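Local coordinates for protein DNA helicase RecQ (Deinococcus radiodurans, PDB 2RHF) that probably couples ATP hydrolysis to 3'-5' unwinding of duplex DNA as a RecQ-family helicase, this chain being one of its C-terminal HRDC domains, at residues Leu7-Leu18 and Arg66-Leu75; Val28-Leu38 and Val52-Tyr63. One frame throughout, in Å; residues are numbered along the deposited sequence.

Contact 1 (Leu7-Leu18 and Arg66-Leu75); sequences LSEALRELRREL and RILDAINTVL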
loop_
_atom_site.group_PDB
_atom_site.type_symbol
_atom_site.label_atom_id
_atom_site.label_comp_id
_atom_site.label_asym_id
_atom_site.label_seq_id
_atom_site.Cartn_x
_atom_site.Cartn_y
_atom_site.Cartn_z
ATOM N N LEU A 7 9.679 -2.730 -2.970
ATOM C CA LEU A 7 8.336 -2.172 -2.814
ATOM C C LEU A 7 7.520 -3.015 -1.852
ATOM O O LEU A 7 6.823 -2.479 -0.981
ATOM C CB LEU A 7 7.646 -2.093 -4.171
ATOM C CG LEU A 7 8.187 -1.011 -5.105
ATOM C CD1 LEU A 7 7.731 -1.256 -6.538
ATOM C CD2 LEU A 7 7.756 0.377 -4.628
ATOM N N SER A 8 7.595 -4.335 -2.011
ATOM C CA SER A 8 6.826 -5.241 -1.169
ATOM C C SER A 8 7.223 -5.109 0.299
ATOM O O SER A 8 6.360 -5.111 1.170
ATOM C CB SER A 8 7.003 -6.684 -1.637
ATOM O OG SER A 8 6.484 -6.861 -2.946
ATOM N N GLU A 9 8.523 -4.970 0.554
ATOM C CA GLU A 9 9.010 -4.774 1.918
ATOM C C GLU A 9 8.479 -3.472 2.519
ATOM O O GLU A 9 8.022 -3.460 3.662
ATOM C CB GLU A 9 10.548 -4.777 1.975
ATOM C CG GLU A 9 11.094 -4.354 3.368
ATOM C CD GLU A 9 12.618 -4.194 3.439
ATOM O OE1 GLU A 9 13.327 -4.732 2.567
ATOM O OE2 GLU A 9 13.115 -3.535 4.393
ATOM N N ALA A 10 8.550 -2.374 1.760
ATOM C CA ALA A 10 8.055 -1.096 2.263
ATOM C C ALA A 10 6.568 -1.182 2.552
ATOM O O ALA A 10 6.096 -0.645 3.554
ATOM C CB ALA A 10 8.346 0.011 1.286
ATOM N N LEU A 11 5.824 -1.862 1.686
ATOM C CA LEU A 11 4.397 -1.998 1.905
ATOM C C LEU A 11 4.081 -2.866 3.132
ATOM O O LEU A 11 3.141 -2.570 3.867
ATOM C CB LEU A 11 3.716 -2.527 0.656
ATOM C CG LEU A 11 3.712 -1.535 -0.511
ATOM C CD1 LEU A 11 3.425 -2.271 -1.808
ATOM C CD2 LEU A 11 2.715 -0.398 -0.289
ATOM N N ARG A 12 4.878 -3.905 3.369
ATOM C CA ARG A 12 4.723 -4.694 4.588
ATOM C C ARG A 12 5.047 -3.868 5.832
ATOM O O ARG A 12 4.372 -3.983 6.858
ATOM C CB ARG A 12 5.607 -5.938 4.550
ATOM C CG ARG A 12 5.028 -7.053 3.712
ATOM C CD ARG A 12 5.757 -8.388 3.889
ATOM N NE ARG A 12 4.946 -9.437 3.267
ATOM C CZ ARG A 12 4.945 -9.720 1.963
ATOM N NH1 ARG A 12 5.766 -9.092 1.135
ATOM N NH2 ARG A 12 4.131 -10.650 1.487
ATOM N N GLU A 13 6.085 -3.036 5.743
ATOM C CA GLU A 13 6.457 -2.144 6.840
ATOM C C GLU A 13 5.354 -1.129 7.099
ATOM O O GLU A 13 5.000 -0.856 8.250
ATOM C CB GLU A 13 7.789 -1.455 6.528
ATOM C CG GLU A 13 8.959 -2.443 6.599
ATOM C CD GLU A 13 10.256 -1.946 5.973
ATOM O OE1 GLU A 13 10.266 -0.922 5.259
ATOM O OE2 GLU A 13 11.290 -2.621 6.186
ATOM N N LEU A 14 4.797 -0.569 6.034
ATOM C CA LEU A 14 3.675 0.356 6.171
ATOM C C LEU A 14 2.494 -0.353 6.826
ATOM O O LEU A 14 1.860 0.179 7.752
ATOM C CB LEU A 14 3.259 0.912 4.822
ATOM C CG LEU A 14 1.959 1.722 4.855
ATOM C CD1 LEU A 14 2.058 2.948 5.762
ATOM C CD2 LEU A 14 1.554 2.121 3.466
ATOM N N ARG A 15 2.173 -1.546 6.344
ATOM C CA ARG A 15 1.041 -2.284 6.887
ATOM C C ARG A 15 1.200 -2.502 8.402
ATOM O O ARG A 15 0.237 -2.336 9.153
ATOM C CB ARG A 15 0.847 -3.589 6.128
ATOM C CG ARG A 15 -0.391 -4.381 6.576
ATOM C CD ARG A 15 -0.749 -5.472 5.603
ATOM N NE ARG A 15 0.296 -6.491 5.516
ATOM C CZ ARG A 15 0.245 -7.540 4.700
ATOM N NH1 ARG A 15 -0.807 -7.723 3.902
ATOM N NH2 ARG A 15 1.230 -8.410 4.689
ATOM N N ARG A 16 2.418 -2.814 8.854
ATOM C CA ARG A 16 2.667 -2.959 10.297
ATOM C C ARG A 16 2.441 -1.663 11.070
ATOM O O ARG A 16 1.911 -1.695 12.178
ATOM C CB ARG A 16 4.055 -3.525 10.561
ATOM C CG ARG A 16 4.221 -4.959 10.127
ATOM C CD ARG A 16 5.679 -5.419 10.245
ATOM N NE ARG A 16 5.931 -6.571 9.377
ATOM C CZ ARG A 16 6.902 -6.650 8.471
ATOM N NH1 ARG A 16 7.777 -5.652 8.310
ATOM N NH2 ARG A 16 7.022 -7.749 7.739
ATOM N N GLU A 17 2.829 -0.523 10.487
ATOM C CA GLU A 17 2.554 0.775 11.121
ATOM C C GLU A 17 1.057 0.999 11.248
ATOM O O GLU A 17 0.561 1.430 12.294
ATOM C CB GLU A 17 3.167 1.920 10.318
ATOM C CG GLU A 17 4.675 1.878 10.257
ATOM C CD GLU A 17 5.287 2.953 9.368
ATOM O OE1 GLU A 17 4.555 3.673 8.653
ATOM O OE2 GLU A 17 6.538 3.068 9.401
ATOM N N LEU A 18 0.326 0.726 10.168
ATOM C CA LEU A 18 -1.113 0.929 10.156
ATOM C C LEU A 18 -1.824 0.000 11.135
ATOM O O LEU A 18 -2.779 0.396 11.800
ATOM C CB LEU A 18 -1.661 0.762 8.742
ATOM C CG LEU A 18 -1.142 1.791 7.722
ATOM C CD1 LEU A 18 -1.610 1.416 6.336
ATOM C CD2 LEU A 18 -1.550 3.222 8.069
ATOM N N ARG A 66 -0.448 7.495 2.479
ATOM C CA ARG A 66 0.644 6.723 3.078
ATOM C C ARG A 66 1.179 5.653 2.117
ATOM O O ARG A 66 2.387 5.408 2.063
ATOM C CB ARG A 66 0.201 6.065 4.395
ATOM C CG ARG A 66 -0.256 6.979 5.499
ATOM C CD ARG A 66 0.881 7.447 6.351
ATOM N NE ARG A 66 1.502 6.403 7.167
ATOM C CZ ARG A 66 1.064 5.969 8.356
ATOM N NH1 ARG A 66 -0.055 6.445 8.896
ATOM N NH2 ARG A 66 1.756 5.040 9.008
ATOM N N ILE A 67 0.285 5.000 1.377
ATOM C CA ILE A 67 0.683 4.009 0.397
ATOM C C ILE A 67 1.513 4.655 -0.708
ATOM O O ILE A 67 2.574 4.141 -1.082
ATOM C CB ILE A 67 -0.556 3.294 -0.185
ATOM C CG1 ILE A 67 -1.199 2.383 0.876
ATOM C CG2 ILE A 67 -0.180 2.495 -1.441
ATOM C CD1 ILE A 67 -2.608 1.897 0.529
ATOM N N LEU A 68 1.041 5.767 -1.253
ATOM C CA LEU A 68 1.798 6.448 -2.317
ATOM C C LEU A 68 3.166 6.868 -1.817
ATOM O O LEU A 68 4.148 6.761 -2.538
ATOM C CB LEU A 68 1.038 7.658 -2.837
ATOM C CG LEU A 68 -0.290 7.354 -3.543
ATOM C CD1 LEU A 68 -0.938 8.646 -4.026
ATOM C CD2 LEU A 68 -0.103 6.374 -4.712
ATOM N N ASP A 69 3.233 7.345 -0.578
ATOM C CA ASP A 69 4.493 7.787 0.011
ATOM C C ASP A 69 5.451 6.601 0.201
ATOM O O ASP A 69 6.657 6.738 -0.022
ATOM C CB ASP A 69 4.175 8.525 1.325
ATOM C CG ASP A 69 5.405 8.946 2.111
ATOM O OD1 ASP A 69 6.407 9.415 1.517
ATOM O OD2 ASP A 69 5.317 8.853 3.358
ATOM N N ALA A 70 4.937 5.444 0.617
ATOM C CA ALA A 70 5.787 4.258 0.733
ATOM C C ALA A 70 6.399 3.892 -0.631
ATOM O O ALA A 70 7.605 3.653 -0.747
ATOM C CB ALA A 70 5.003 3.083 1.304
ATOM N N ILE A 71 5.564 3.864 -1.662
ATOM C CA ILE A 71 6.025 3.562 -3.005
ATOM C C ILE A 71 7.066 4.594 -3.464
ATOM O O ILE A 71 8.124 4.225 -3.983
ATOM C CB ILE A 71 4.818 3.486 -3.961
ATOM C CG1 ILE A 71 3.983 2.231 -3.639
ATOM C CG2 ILE A 71 5.268 3.474 -5.428
ATOM C CD1 ILE A 71 2.599 2.229 -4.242
ATOM N N ASN A 72 6.780 5.879 -3.269
ATOM C CA ASN A 72 7.705 6.924 -3.682
ATOM C C ASN A 72 9.018 6.884 -2.945
ATOM O O ASN A 72 10.068 7.158 -3.522
ATOM C CB ASN A 72 7.055 8.292 -3.531
ATOM C CG ASN A 72 6.020 8.542 -4.594
ATOM O OD1 ASN A 72 6.163 8.069 -5.710
ATOM N ND2 ASN A 72 4.982 9.274 -4.259
ATOM N N THR A 73 8.977 6.520 -1.670
ATOM C CA THR A 73 10.196 6.438 -0.884
ATOM C C THR A 73 11.127 5.380 -1.474
ATOM O O THR A 73 12.347 5.581 -1.553
ATOM C CB THR A 73 9.878 6.170 0.601
ATOM O OG1 THR A 73 9.133 7.275 1.130
ATOM C CG2 THR A 73 11.154 6.026 1.420
ATOM N N VAL A 74 10.557 4.254 -1.887
ATOM C CA VAL A 74 11.341 3.205 -2.536
ATOM C C VAL A 74 11.815 3.628 -3.927
ATOM O O VAL A 74 12.984 3.450 -4.268
ATOM C CB VAL A 74 10.539 1.889 -2.607
ATOM C CG1 VAL A 74 11.282 0.846 -3.457
ATOM C CG2 VAL A 74 10.258 1.375 -1.205
ATOM N N LEU A 75 10.917 4.168 -4.744
ATOM C CA LEU A 75 11.284 4.479 -6.131
ATOM C C LEU A 75 12.298 5.606 -6.227
ATOM O O LEU A 75 13.165 5.579 -7.101
ATOM C CB LEU A 75 10.057 4.828 -6.951
ATOM C CG LEU A 75 9.046 3.710 -7.186
ATOM C CD1 LEU A 75 7.853 4.234 -7.939
ATOM C CD2 LEU A 75 9.660 2.535 -7.902
HETATM O O HOH W 1 4.274 5.882 6.843
#
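L14 and R66 meet where helix 4-22 and helix 57-76 pack in the HRDC domain. L14, whose CG stands opposite the backbone N (chi1 171°), sends CD2 to within 3.7 Å of R66 O and against I67 and A70, while CD1 lies 3.8 Å from R66 NE. At the other end L7 CD2 packs on V74 CG1 at 3.7 Å and reaches I71. Between them A10 and A70 face each other, and these small residues let the backbones come close (A10 CA to A70 CA 6.0 Å). The fit is tightest at A10 CB and V74 CG2, 3.4 Å apart. L11 backs this seam against I67 and I71.

The R66 chain bends at chi2 and chi3, bringing its guanidinium across to E17 and L18 of helix 4-22. L18 CD2 lies over one face, while NH2 bonds E17 OE1 at the edge (3.1 Å), on the anti side and 26° out of the carboxylate plane. A water links E17 OE1 to R66 NE, and E21 forms a second salt bridge, with NH1. A leucine in place of R66 would probably leave E17 and E21 without their shared positive partner and the water without its NE donor. The segments run broadly antiparallel but well inclined, their axes at 143°. With R66, E17, E21 and the water, aliphatic packing yields to a charged, hydrated border where arginine serves apolar and acidic neighbours.

Contact 2 (Val28-Leu38 and Val52-Tyr63); sequences VVFTNATLEAL and VPGLGEKRIEAY. With PO4 (phosphate ion), chain B.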
loop_
_atom_site.group_PDB
_atom_site.type_symbol
_atom_site.label_atom_id
_atom_site.label_comp_id
_atom_site.label_asym_id
_atom_site.label_seq_id
_atom_site.Cartn_x
_atom_site.Cartn_y
_atom_site.Cartn_z
ATOM N N VAL A 28 -7.107 -6.979 7.651
ATOM C CA VAL A 28 -8.073 -5.892 7.643
ATOM C C VAL A 28 -7.462 -4.592 7.104
ATOM O O VAL A 28 -8.163 -3.807 6.476
ATOM C CB VAL A 28 -8.692 -5.708 9.046
ATOM C CG1 VAL A 28 -9.459 -4.398 9.174
ATOM C CG2 VAL A 28 -9.612 -6.886 9.359
ATOM N N VAL A 29 -6.165 -4.378 7.325
ATOM C CA VAL A 29 -5.483 -3.210 6.759
ATOM C C VAL A 29 -5.460 -3.309 5.223
ATOM O O VAL A 29 -6.057 -2.485 4.548
ATOM C CB VAL A 29 -4.094 -2.994 7.404
ATOM C CG1 VAL A 29 -3.328 -1.892 6.674
ATOM C CG2 VAL A 29 -4.273 -2.630 8.879
ATOM N N PHE A 30 -4.763 -4.302 4.683
ATOM C CA PHE A 30 -4.923 -4.712 3.287
ATOM C C PHE A 30 -4.298 -6.072 3.085
ATOM O O PHE A 30 -3.317 -6.418 3.732
ATOM C CB PHE A 30 -4.438 -3.662 2.246
ATOM C CG PHE A 30 -3.016 -3.169 2.429
ATOM C CD1 PHE A 30 -1.938 -3.901 1.939
ATOM C CD2 PHE A 30 -2.771 -1.937 3.024
ATOM C CE1 PHE A 30 -0.640 -3.427 2.065
ATOM C CE2 PHE A 30 -1.462 -1.447 3.146
ATOM C CZ PHE A 30 -0.401 -2.202 2.679
ATOM N N THR A 31 -4.871 -6.857 2.186
ATOM C CA THR A 31 -4.474 -8.246 2.049
ATOM C C THR A 31 -3.184 -8.394 1.245
ATOM O O THR A 31 -2.721 -7.444 0.592
ATOM C CB THR A 31 -5.561 -9.053 1.362
ATOM O OG1 THR A 31 -5.572 -8.708 -0.024
ATOM C CG2 THR A 31 -6.942 -8.780 1.985
ATOM N N ASN A 32 -2.617 -9.600 1.256
ATOM C CA ASN A 32 -1.438 -9.854 0.463
ATOM C C ASN A 32 -1.677 -9.726 -1.032
ATOM O O ASN A 32 -0.799 -9.258 -1.746
ATOM C CB ASN A 32 -0.830 -11.213 0.774
ATOM C CG ASN A 32 0.040 -11.195 2.018
ATOM O OD1 ASN A 32 0.043 -10.231 2.786
ATOM N ND2 ASN A 32 0.769 -12.270 2.232
ATOM N N ALA A 33 -2.851 -10.118 -1.526
ATOM C CA ALA A 33 -3.137 -9.930 -2.955
ATOM C C ALA A 33 -3.124 -8.442 -3.294
ATOM O O ALA A 33 -2.619 -8.035 -4.346
ATOM C CB ALA A 33 -4.466 -10.561 -3.342
ATOM N N THR A 34 -3.681 -7.625 -2.410
ATOM C CA THR A 34 -3.681 -6.174 -2.620
ATOM C C THR A 34 -2.244 -5.624 -2.563
ATOM O O THR A 34 -1.855 -4.812 -3.414
ATOM C CB THR A 34 -4.581 -5.491 -1.600
ATOM O OG1 THR A 34 -5.926 -5.957 -1.776
ATOM C CG2 THR A 34 -4.533 -3.978 -1.766
ATOM N N LEU A 35 -1.466 -6.083 -1.587
ATOM C CA LEU A 35 -0.071 -5.693 -1.455
ATOM C C LEU A 35 0.707 -6.003 -2.733
ATOM O O LEU A 35 1.448 -5.146 -3.252
ATOM C CB LEU A 35 0.536 -6.385 -0.243
ATOM C CG LEU A 35 1.916 -5.911 0.215
ATOM C CD1 LEU A 35 2.108 -6.219 1.676
ATOM C CD2 LEU A 35 3.026 -6.536 -0.606
ATOM N N GLU A 36 0.504 -7.197 -3.281
ATOM C CA GLU A 36 1.175 -7.594 -4.495
ATOM C C GLU A 36 0.770 -6.743 -5.674
ATOM O O GLU A 36 1.608 -6.406 -6.502
ATOM C CB GLU A 36 0.929 -9.061 -4.769
ATOM C CG GLU A 36 1.783 -9.930 -3.854
ATOM C CD GLU A 36 1.185 -11.254 -3.509
ATOM O OE1 GLU A 36 0.269 -11.735 -4.217
ATOM O OE2 GLU A 36 1.646 -11.818 -2.507
ATOM N N ALA A 37 -0.508 -6.402 -5.760
ATOM C CA ALA A 37 -0.979 -5.531 -6.828
ATOM C C ALA A 37 -0.378 -4.125 -6.700
ATOM O O ALA A 37 -0.024 -3.506 -7.705
ATOM C CB ALA A 37 -2.503 -5.485 -6.835
ATOM N N LEU A 38 -0.258 -3.618 -5.478
ATOM C CA LEU A 38 0.390 -2.329 -5.250
ATOM C C LEU A 38 1.836 -2.344 -5.703
ATOM O O LEU A 38 2.306 -1.415 -6.362
ATOM C CB LEU A 38 0.284 -1.925 -3.780
ATOM C CG LEU A 38 -1.112 -1.556 -3.276
ATOM C CD1 LEU A 38 -1.147 -1.481 -1.763
ATOM C CD2 LEU A 38 -1.593 -0.229 -3.911
ATOM N N VAL A 52 -6.474 -0.364 -8.323
ATOM C CA VAL A 52 -5.826 -1.507 -7.670
ATOM C C VAL A 52 -6.862 -2.492 -7.119
ATOM O O VAL A 52 -7.660 -2.122 -6.258
ATOM C CB VAL A 52 -4.911 -1.041 -6.522
ATOM C CG1 VAL A 52 -4.311 -2.253 -5.788
ATOM C CG2 VAL A 52 -3.809 -0.143 -7.068
ATOM N N PRO A 53 -6.854 -3.761 -7.616
ATOM C CA PRO A 53 -7.809 -4.755 -7.110
ATOM C C PRO A 53 -7.715 -4.977 -5.604
ATOM O O PRO A 53 -6.619 -5.107 -5.049
ATOM C CB PRO A 53 -7.420 -6.040 -7.860
ATOM C CG PRO A 53 -6.724 -5.586 -9.074
ATOM C CD PRO A 53 -6.009 -4.319 -8.693
ATOM N N GLY A 54 -8.868 -5.016 -4.949
ATOM C CA GLY A 54 -8.942 -5.397 -3.557
ATOM C C GLY A 54 -8.706 -4.287 -2.560
ATOM O O GLY A 54 -8.893 -4.492 -1.363
ATOM N N LEU A 55 -8.287 -3.105 -3.029
ATOM C CA LEU A 55 -7.994 -2.014 -2.108
ATOM C C LEU A 55 -9.262 -1.311 -1.630
ATOM O O LEU A 55 -9.578 -1.351 -0.458
ATOM C CB LEU A 55 -6.980 -1.030 -2.709
ATOM C CG LEU A 55 -6.507 0.089 -1.787
ATOM C CD1 LEU A 55 -5.829 -0.460 -0.544
ATOM C CD2 LEU A 55 -5.578 1.013 -2.539
ATOM N N GLY A 56 -9.996 -0.688 -2.550
ATOM C CA GLY A 56 -11.310 -0.100 -2.239
ATOM C C GLY A 56 -11.254 1.314 -1.704
ATOM O O GLY A 56 -10.218 1.770 -1.215
ATOM N N GLU A 57 -12.387 2.008 -1.776
ATOM C CA GLU A 57 -12.434 3.424 -1.444
ATOM C C GLU A 57 -12.161 3.751 0.022
ATOM O O GLU A 57 -11.513 4.761 0.324
ATOM C CB GLU A 57 -13.753 4.055 -1.886
ATOM C CG GLU A 57 -13.822 5.561 -1.634
ATOM C CD GLU A 57 -12.790 6.370 -2.434
ATOM O OE1 GLU A 57 -12.127 5.810 -3.337
ATOM O OE2 GLU A 57 -12.649 7.580 -2.158
ATOM N N LYS A 58 -12.645 2.916 0.937
ATOM C CA LYS A 58 -12.435 3.184 2.348
ATOM C C LYS A 58 -10.934 3.245 2.659
ATOM O O LYS A 58 -10.469 4.145 3.359
ATOM C CB LYS A 58 -13.132 2.125 3.204
ATOM C CG LYS A 58 -13.132 2.422 4.686
ATOM C CD LYS A 58 -13.871 1.349 5.465
ATOM C CE LYS A 58 -13.994 1.727 6.921
ATOM N NZ LYS A 58 -14.831 0.745 7.653
ATOM N N ARG A 59 -10.191 2.285 2.131
ATOM C CA ARG A 59 -8.762 2.203 2.375
ATOM C C ARG A 59 -7.981 3.239 1.565
ATOM O O ARG A 59 -6.940 3.710 2.005
ATOM C CB ARG A 59 -8.272 0.791 2.121
ATOM C CG ARG A 59 -8.707 -0.161 3.234
ATOM C CD ARG A 59 -8.592 -1.623 2.874
ATOM N NE ARG A 59 -9.071 -2.464 3.986
ATOM C CZ ARG A 59 -10.360 -2.648 4.301
ATOM N NH1 ARG A 59 -11.321 -2.075 3.582
ATOM N NH2 ARG A 59 -10.687 -3.402 5.343
ATOM N N ILE A 60 -8.474 3.615 0.387
ATOM C CA ILE A 60 -7.848 4.726 -0.332
ATOM C C ILE A 60 -7.938 6.002 0.493
ATOM O O ILE A 60 -6.955 6.741 0.636
ATOM C CB ILE A 60 -8.444 4.900 -1.735
ATOM C CG1 ILE A 60 -8.047 3.706 -2.603
ATOM C CG2 ILE A 60 -7.992 6.225 -2.372
ATOM C CD1 ILE A 60 -8.783 3.591 -3.893
ATOM N N GLU A 61 -9.104 6.254 1.078
ATOM C CA GLU A 61 -9.269 7.439 1.901
ATOM C C GLU A 61 -8.408 7.407 3.156
ATOM O O GLU A 61 -7.755 8.396 3.491
ATOM C CB GLU A 61 -10.737 7.652 2.236
ATOM C CG GLU A 61 -11.552 8.013 1.012
ATOM C CD GLU A 61 -13.008 8.271 1.311
ATOM O OE1 GLU A 61 -13.357 8.452 2.495
ATOM O OE2 GLU A 61 -13.802 8.298 0.351
ATOM N N ALA A 62 -8.377 6.261 3.828
ATOM C CA ALA A 62 -7.664 6.137 5.087
ATOM C C ALA A 62 -6.153 6.060 4.900
ATOM O O ALA A 62 -5.406 6.654 5.676
ATOM C CB ALA A 62 -8.156 4.921 5.852
ATOM N N TYR A 63 -5.712 5.306 3.887
ATOM C CA TYR A 63 -4.306 4.896 3.765
ATOM C C TYR A 63 -3.648 5.348 2.481
ATOM O O TYR A 63 -2.458 5.116 2.310
ATOM C CB TYR A 63 -4.160 3.367 3.832
ATOM C CG TYR A 63 -4.849 2.678 4.988
ATOM C CD1 TYR A 63 -5.475 1.449 4.798
ATOM C CD2 TYR A 63 -4.865 3.233 6.270
ATOM C CE1 TYR A 63 -6.096 0.793 5.852
ATOM C CE2 TYR A 63 -5.494 2.590 7.322
ATOM C CZ TYR A 63 -6.103 1.375 7.109
ATOM O OH TYR A 63 -6.732 0.751 8.168
HETATM P P PO4 B . -14.619 -3.048 5.357
HETATM O O1 PO4 B . -13.456 -3.352 6.274
HETATM O O2 PO4 B . -15.473 -4.290 5.176
HETATM O O3 PO4 B . -15.516 -1.964 5.939
HETATM O O4 PO4 B . -14.130 -2.537 4.018
HETATM O O HOH W 2 -8.454 -1.108 7.363
HETATM O O HOH W 3 -6.999 -5.413 0.724
#
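Within the all-helical HRDC fold, the turn before helix 57-76 packs against helix 32-41, and the first turns of helix 57-76 meet the end of helix 26-29. This turn, V52-P53-G54-L55-G56, resembles a helix-hairpin-helix loop in sequence, and G56 N-caps the following helix. V52 CG1 fits against A37 CB at 3.8 Å, and L38 CD2 touches both V52 methyls (3.9 Å from CG2) and, more loosely, L55. Alanine keeps this side of helix 32-41 low enough for P53 CD to approach.

T34 suits the junction because it has two unlike branches. With OG1 opposite the carbonyl carbon (chi1 -62°), CG2 is turned to L55 CB and CD1, while OG1 faces the turn and shares a water with G54 O and T31 N. G54 has positive phi, and a side chain there would run into T34 OG1. T31 caps helix 32-41, its OG1 accepting from T34 N.

Farther along, Y63 presents its ring edge to V29 O, and V29 CG1 packs on CE1; a second water joins Y63 OH to V28 O. R59, extended from CG to NE, lays its guanidinium edge along the end of helix 26-29. Its outer nitrogens hold a phosphate, probably from the crystallisation liquor: NH1 donates to O4 (172°) and NH2 to O1, while K58 NZ donates to O3. Side-on, NE (3.0 Å) and NH2 (2.8 Å) of R59 both donate to V28 O.

The two contacts lie on opposite sides of the centre of this small helical domain, their own centres 12 Å apart. Both draw on helix 57-76: contact 2 uses its first part and the turn before it, contact 1 its later turns. Along the chain contact 2 is nested inside the loop that contact 1 closes, so the first and last helices bracket the inner ones. R15 of helix 4-22 joins the two, its NH1 probably hydrogen-bonding F30 O and N32 OD1, while R12 packs on L35. L38 of contact 2 also touches L11 and I67 of contact 1, making one continuous core in this HRDC domain.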